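Local structure of putative NTP pyrophosphohydrolase (Exiguobacterium sibiricum 255-15, 3NL9) at residues G113-L119 against E162-Q166; A126-G132 against V146-W152. The protein probably hydrolyses nucleoside triphosphates to the monophosphate and pyrophosphate, as a dimeric, all-helical member of the MazG-like pyrophosphohydrolases. The contacts are given in a common frame with arbitrary orientation. Numbering follows the deposited sequence.

Contact 1 (G113-L119 against E162-Q166); sequences GLEPGPL and EVVRQ
A connector between two helices is held against the side of the C-terminal helix by the carboxamide of Q166. G113, at positive phi (66°/31°), is the C-prime residue of a Schellman motif that ends helix 87-112, its own N bonded to the O of V110 and the N of L114 to the O of F109. A water bridges G113 O (3.1 Å) and Q166 OE1 (2.7 Å). L114 and E115 are extended (-110°/133° and -83°/123°). The mt side chain of L114 brings CD2 to 4.0 Å from V163 CG1. E115 pairs through its backbone: its N donates to Q166 OE1 (2.9 Å) and its O accepts from Q166 NE2 (3.0 Å), so the glutamine, with chi1 m and chi2 t, makes a two-point pairing much as the backbone N and O of one residue would in an antiparallel hydrogen-bonded pair. Its NE2 also donates to E162 OE2 (3.0 Å), one turn back, while R165 closes a salt bridge onto the same carboxylate (NE to E162 OE1, 2.9 Å). P116 turns away. P118 CB rests 3.3 Å from E162 OE2. L119, also mt, places CD2 3.5 Å from E162 CG and 4.1 Å from V163 CG2. In register, L114 lies nearest Q166 (CA to CA 7.3 Å) and L119 nearest E162 (6.8 Å), so the two segments run in opposite senses. Beyond them, the E115 carboxylate forms a salt bridge with K170; L114, P116 and L119 pack on F109 of helix 87-112, and the second subunit adds Y8, G95 and T99 to this helical junction.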
loop_
_atom_site.group_PDB
_atom_site.type_symbol
_atom_site.label_atom_id
_atom_site.label_comp_id
_atom_site.label_asym_id
_atom_site.label_seq_id
_atom_site.Cartn_x
_atom_site.Cartn_y
_atom_site.Cartn_z
ATOM N N GLY A 113 0.954 7.663 -13.902
ATOM C CA GLY A 113 2.035 8.526 -14.368
ATOM C C GLY A 113 2.439 9.611 -13.376
ATOM O O GLY A 113 2.849 10.703 -13.773
ATOM N N LEU A 114 2.290 9.314 -12.091
ATOM C CA LEU A 114 2.683 10.229 -11.025
ATOM C C LEU A 114 3.895 9.701 -10.277
ATOM O O LEU A 114 3.931 8.522 -9.845
ATOM C CB LEU A 114 1.553 10.441 -10.009
ATOM C CG LEU A 114 0.374 11.348 -10.323
ATOM C CD1 LEU A 114 -0.670 11.139 -9.210
ATOM C CD2 LEU A 114 0.789 12.813 -10.460
ATOM N N GLU A 115 4.870 10.587 -10.076
ATOM C CA GLU A 115 6.051 10.260 -9.284
ATOM C C GLU A 115 5.646 10.484 -7.851
ATOM O O GLU A 115 5.129 11.574 -7.525
ATOM C CB GLU A 115 7.241 11.111 -9.740
ATOM C CG GLU A 115 7.724 10.636 -11.072
ATOM C CD GLU A 115 8.771 11.502 -11.716
ATOM O OE1 GLU A 115 9.271 12.446 -11.067
ATOM O OE2 GLU A 115 9.071 11.215 -12.900
ATOM N N PRO A 116 5.771 9.434 -7.003
ATOM C CA PRO A 116 5.282 9.506 -5.617
ATOM C C PRO A 116 6.150 10.303 -4.640
ATOM O O PRO A 116 5.642 10.799 -3.617
ATOM C CB PRO A 116 5.268 8.021 -5.172
ATOM C CG PRO A 116 6.310 7.387 -5.954
ATOM C CD PRO A 116 6.181 8.053 -7.336
ATOM N N GLY A 117 7.446 10.384 -4.905
ATOM C CA GLY A 117 8.372 11.013 -3.952
ATOM C C GLY A 117 7.967 12.409 -3.459
ATOM O O GLY A 117 7.907 12.655 -2.248
ATOM N N PRO A 118 7.683 13.319 -4.379
ATOM C CA PRO A 118 7.313 14.697 -3.991
ATOM C C PRO A 118 5.988 14.780 -3.270
ATOM O O PRO A 118 5.807 15.631 -2.403
ATOM C CB PRO A 118 7.248 15.432 -5.327
ATOM C CG PRO A 118 8.143 14.640 -6.243
ATOM C CD PRO A 118 7.954 13.210 -5.826
ATOM N N LEU A 119 5.049 13.894 -3.623
ATOM C CA LEU A 119 3.785 13.843 -2.926
ATOM C C LEU A 119 3.965 13.309 -1.513
ATOM O O LEU A 119 3.410 13.862 -0.560
ATOM C CB LEU A 119 2.781 12.980 -3.703
ATOM C CG LEU A 119 2.393 13.448 -5.119
ATOM C CD1 LEU A 119 1.617 12.309 -5.870
ATOM C CD2 LEU A 119 1.554 14.719 -5.083
ATOM N N GLU A 162 1.262 20.036 -6.642
ATOM C CA GLU A 162 2.341 19.111 -7.055
ATOM C C GLU A 162 1.929 18.252 -8.265
ATOM O O GLU A 162 2.737 18.022 -9.188
ATOM C CB GLU A 162 2.760 18.232 -5.860
ATOM C CG GLU A 162 3.833 17.133 -6.130
ATOM C CD GLU A 162 5.055 17.626 -6.912
ATOM O OE1 GLU A 162 5.530 18.777 -6.691
ATOM O OE2 GLU A 162 5.572 16.837 -7.743
ATOM N N VAL A 163 0.682 17.799 -8.263
ATOM C CA VAL A 163 0.131 17.084 -9.402
ATOM C C VAL A 163 0.184 17.988 -10.642
ATOM O O VAL A 163 0.711 17.557 -11.654
ATOM C CB VAL A 163 -1.288 16.516 -9.137
ATOM C CG1 VAL A 163 -1.856 15.866 -10.386
ATOM C CG2 VAL A 163 -1.259 15.474 -8.013
ATOM N N VAL A 164 -0.329 19.222 -10.546
ATOM C CA VAL A 164 -0.274 20.215 -11.663
ATOM C C VAL A 164 1.170 20.474 -12.121
ATOM O O VAL A 164 1.445 20.539 -13.314
ATOM C CB VAL A 164 -0.966 21.557 -11.291
ATOM C CG1 VAL A 164 -0.834 22.611 -12.433
ATOM C CG2 VAL A 164 -2.440 21.325 -10.967
ATOM N N ARG A 165 2.100 20.604 -11.172
ATOM C CA ARG A 165 3.512 20.776 -11.510
ATOM C C ARG A 165 4.045 19.601 -12.363
ATOM O O ARG A 165 4.708 19.807 -13.374
ATOM C CB ARG A 165 4.369 20.923 -10.241
ATOM C CG ARG A 165 5.841 21.252 -10.530
ATOM C CD ARG A 165 6.743 21.033 -9.323
ATOM N NE ARG A 165 6.952 19.607 -9.028
ATOM C CZ ARG A 165 7.712 18.785 -9.753
ATOM N NH1 ARG A 165 8.354 19.225 -10.843
ATOM N NH2 ARG A 165 7.827 17.509 -9.385
ATOM N N GLN A 166 3.771 18.377 -11.933
ATOM C CA GLN A 166 4.146 17.192 -12.720
ATOM C C GLN A 166 3.487 17.142 -14.102
ATOM O O GLN A 166 4.162 16.823 -15.098
ATOM C CB GLN A 166 3.846 15.908 -11.971
ATOM C CG GLN A 166 4.706 15.727 -10.747
ATOM C CD GLN A 166 4.621 14.322 -10.190
ATOM O OE1 GLN A 166 4.423 13.366 -10.933
ATOM N NE2 GLN A 166 4.777 14.197 -8.882
HETATM O O HOH W 1 5.094 12.812 -13.495
#

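Contact 2 (A126-G132 against V146-W152); sequences ANMAKLG and VMKPDGW
From V146 to P149 the chain is extended, and it passes the C-terminal end of helix 117-128 and the type I turn that follows, M128-L131. V146 points toward that end, its CG1 4.0 Å from K130 CD. The CA-to-CB bond of M147, a selenomethionine, points away, but a water lies 2.8 Å from M147 O and 2.7 Å from K130 O, bridging them. K148 lies nearest K130 in register (CA to CA 5.3 Å); the two amines, NZ to NZ, are only 4.5 Å apart. P149 fits against the turn, with CD 3.4 Å from K130 O and CG 3.5 Å from L131 O. It then opens a type II turn to W152, with G151 at phi 95° and W152 N bonded to P149 O (3.1 Å). W152 (chi1 t, chi2 71°) donates from NE1 to A126 O (2.8 Å), a last-turn carbonyl, its CZ2 4.0 Å from A126 CB and its CD1 4.2 Å from A129 CB. The arrangement is a returning loop packed on a helix end through a proline and a tryptophan.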
loop_
_atom_site.group_PDB
_atom_site.type_symbol
_atom_site.label_atom_id
_atom_site.label_comp_id
_atom_site.label_asym_id
_atom_site.label_seq_id
_atom_site.Cartn_x
_atom_site.Cartn_y
_atom_site.Cartn_z
ATOM N N ALA A 126 3.831 17.896 6.416
ATOM C CA ALA A 126 2.580 18.301 7.070
ATOM C C ALA A 126 2.321 17.482 8.351
ATOM O O ALA A 126 1.890 18.006 9.390
ATOM C CB ALA A 126 1.400 18.146 6.059
ATOM N N ASN A 127 2.599 16.181 8.278
ATOM C CA ASN A 127 2.459 15.332 9.429
ATOM C C ASN A 127 3.390 15.844 10.530
ATOM O O ASN A 127 2.963 16.007 11.681
ATOM C CB ASN A 127 2.804 13.870 9.077
ATOM C CG ASN A 127 1.621 13.098 8.496
ATOM O OD1 ASN A 127 0.511 13.627 8.394
ATOM N ND2 ASN A 127 1.848 11.813 8.166
HETATM N N MSE A 128 4.644 16.127 10.161
HETATM C CA MSE A 128 5.658 16.559 11.158
HETATM C C MSE A 128 5.324 17.937 11.719
HETATM O O MSE A 128 5.682 18.257 12.847
HETATM C CB MSE A 128 7.079 16.529 10.569
HETATM C CG MSE A 128 7.641 15.116 10.234
HETATM SE SE MSE A 128 7.653 13.891 11.775
HETATM C CE MSE A 128 8.723 14.792 13.129
ATOM N N ALA A 129 4.613 18.746 10.940
ATOM C CA ALA A 129 4.252 20.102 11.354
ATOM C C ALA A 129 3.051 20.093 12.339
ATOM O O ALA A 129 2.558 21.148 12.740
ATOM C CB ALA A 129 3.938 20.960 10.123
ATOM N N LYS A 130 2.583 18.910 12.749
ATOM C CA LYS A 130 1.482 18.835 13.708
ATOM C C LYS A 130 1.932 19.085 15.123
ATOM O O LYS A 130 1.126 19.092 16.043
ATOM C CB LYS A 130 0.764 17.494 13.629
ATOM C CG LYS A 130 -0.031 17.296 12.360
ATOM C CD LYS A 130 -0.985 16.136 12.536
ATOM C CE LYS A 130 -1.746 15.842 11.260
ATOM N NZ LYS A 130 -2.762 14.768 11.473
ATOM N N LEU A 131 3.218 19.311 15.331
ATOM C CA LEU A 131 3.653 19.659 16.677
ATOM C C LEU A 131 3.105 21.020 17.018
ATOM O O LEU A 131 3.025 21.911 16.170
ATOM C CB LEU A 131 5.173 19.631 16.784
ATOM C CG LEU A 131 5.814 18.268 16.592
ATOM C CD1 LEU A 131 7.369 18.401 16.472
ATOM C CD2 LEU A 131 5.385 17.344 17.738
ATOM N N GLY A 132 2.700 21.181 18.279
ATOM C CA GLY A 132 2.284 22.468 18.791
ATOM C C GLY A 132 3.456 23.420 18.989
ATOM O O GLY A 132 4.624 23.070 18.698
ATOM N N VAL A 146 -3.974 12.217 17.413
ATOM C CA VAL A 146 -3.085 13.360 17.214
ATOM C C VAL A 146 -3.911 14.474 16.556
ATOM O O VAL A 146 -4.506 14.272 15.492
ATOM C CB VAL A 146 -1.873 13.026 16.302
ATOM C CG1 VAL A 146 -1.010 14.286 16.058
ATOM C CG2 VAL A 146 -1.016 11.910 16.925
HETATM N N MSE A 147 -3.901 15.647 17.174
HETATM C CA MSE A 147 -4.699 16.789 16.709
HETATM C C MSE A 147 -3.829 17.805 15.968
HETATM O O MSE A 147 -2.626 17.881 16.203
HETATM C CB MSE A 147 -5.352 17.461 17.912
HETATM C CG MSE A 147 -6.252 16.519 18.723
HETATM SE SE MSE A 147 -7.848 15.987 17.739
HETATM C CE MSE A 147 -7.267 14.903 16.258
ATOM N N LYS A 148 -4.455 18.562 15.070
ATOM C CA LYS A 148 -3.760 19.587 14.296
ATOM C C LYS A 148 -3.630 20.868 15.136
ATOM O O LYS A 148 -4.585 21.296 15.790
ATOM C CB LYS A 148 -4.512 19.904 12.987
ATOM C CG LYS A 148 -4.994 18.712 12.131
ATOM C CD LYS A 148 -6.076 19.200 11.128
ATOM C CE LYS A 148 -7.023 18.098 10.622
ATOM N NZ LYS A 148 -6.343 17.040 9.867
ATOM N N PRO A 149 -2.452 21.502 15.129
ATOM C CA PRO A 149 -2.365 22.745 15.893
ATOM C C PRO A 149 -2.920 23.935 15.118
ATOM O O PRO A 149 -3.038 23.880 13.885
ATOM C CB PRO A 149 -0.857 22.914 16.120
ATOM C CG PRO A 149 -0.250 22.288 14.901
ATOM C CD PRO A 149 -1.166 21.149 14.494
ATOM N N ASP A 150 -3.257 24.987 15.855
ATOM C CA ASP A 150 -3.675 26.268 15.293
ATOM C C ASP A 150 -2.607 26.756 14.320
ATOM O O ASP A 150 -1.417 26.829 14.662
ATOM C CB ASP A 150 -3.873 27.311 16.396
ATOM C CG ASP A 150 -5.007 26.956 17.342
ATOM O OD1 ASP A 150 -5.988 26.295 16.903
ATOM O OD2 ASP A 150 -4.913 27.347 18.529
ATOM N N GLY A 151 -3.031 27.023 13.090
ATOM C CA GLY A 151 -2.149 27.549 12.046
ATOM C C GLY A 151 -1.536 26.504 11.132
ATOM O O GLY A 151 -0.750 26.845 10.252
ATOM N N TRP A 152 -1.893 25.242 11.351
ATOM C CA TRP A 152 -1.378 24.112 10.587
ATOM C C TRP A 152 -1.802 24.243 9.140
ATOM O O TRP A 152 -2.975 24.536 8.882
ATOM C CB TRP A 152 -1.931 22.820 11.159
ATOM C CG TRP A 152 -1.447 21.558 10.484
ATOM C CD1 TRP A 152 -0.202 21.026 10.553
ATOM C CD2 TRP A 152 -2.222 20.678 9.670
ATOM N NE1 TRP A 152 -0.143 19.863 9.817
ATOM C CE2 TRP A 152 -1.376 19.623 9.272
ATOM C CE3 TRP A 152 -3.555 20.672 9.241
ATOM C CZ2 TRP A 152 -1.823 18.567 8.465
ATOM C CZ3 TRP A 152 -4.004 19.622 8.440
ATOM C CH2 TRP A 152 -3.135 18.585 8.056
HETATM O O HOH W 2 -0.198 17.204 17.390
#

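Overall arrangement
After helices 7-17, 31-52, 57-79 and 87-112, the chain passes through G113-L119 into helix 117-128, which both contacts share: contact 1 uses its start and contact 2 its end. The chain then runs through a long irregular region, and contact 2 closes the inner loop where V146-W152 returns to A126-G132. Contact 1 closes the outer one when helix 156-170 brings E162-Q166 back to G113-L119, so contact 2 is enclosed within its span. The centres are 23 Å apart, and the nearest atoms, about 8 Å apart, do not touch. Together they fasten the C-terminal region along helix 117-128: contact 1 is buried near the second subunit, contact 2 near the surface.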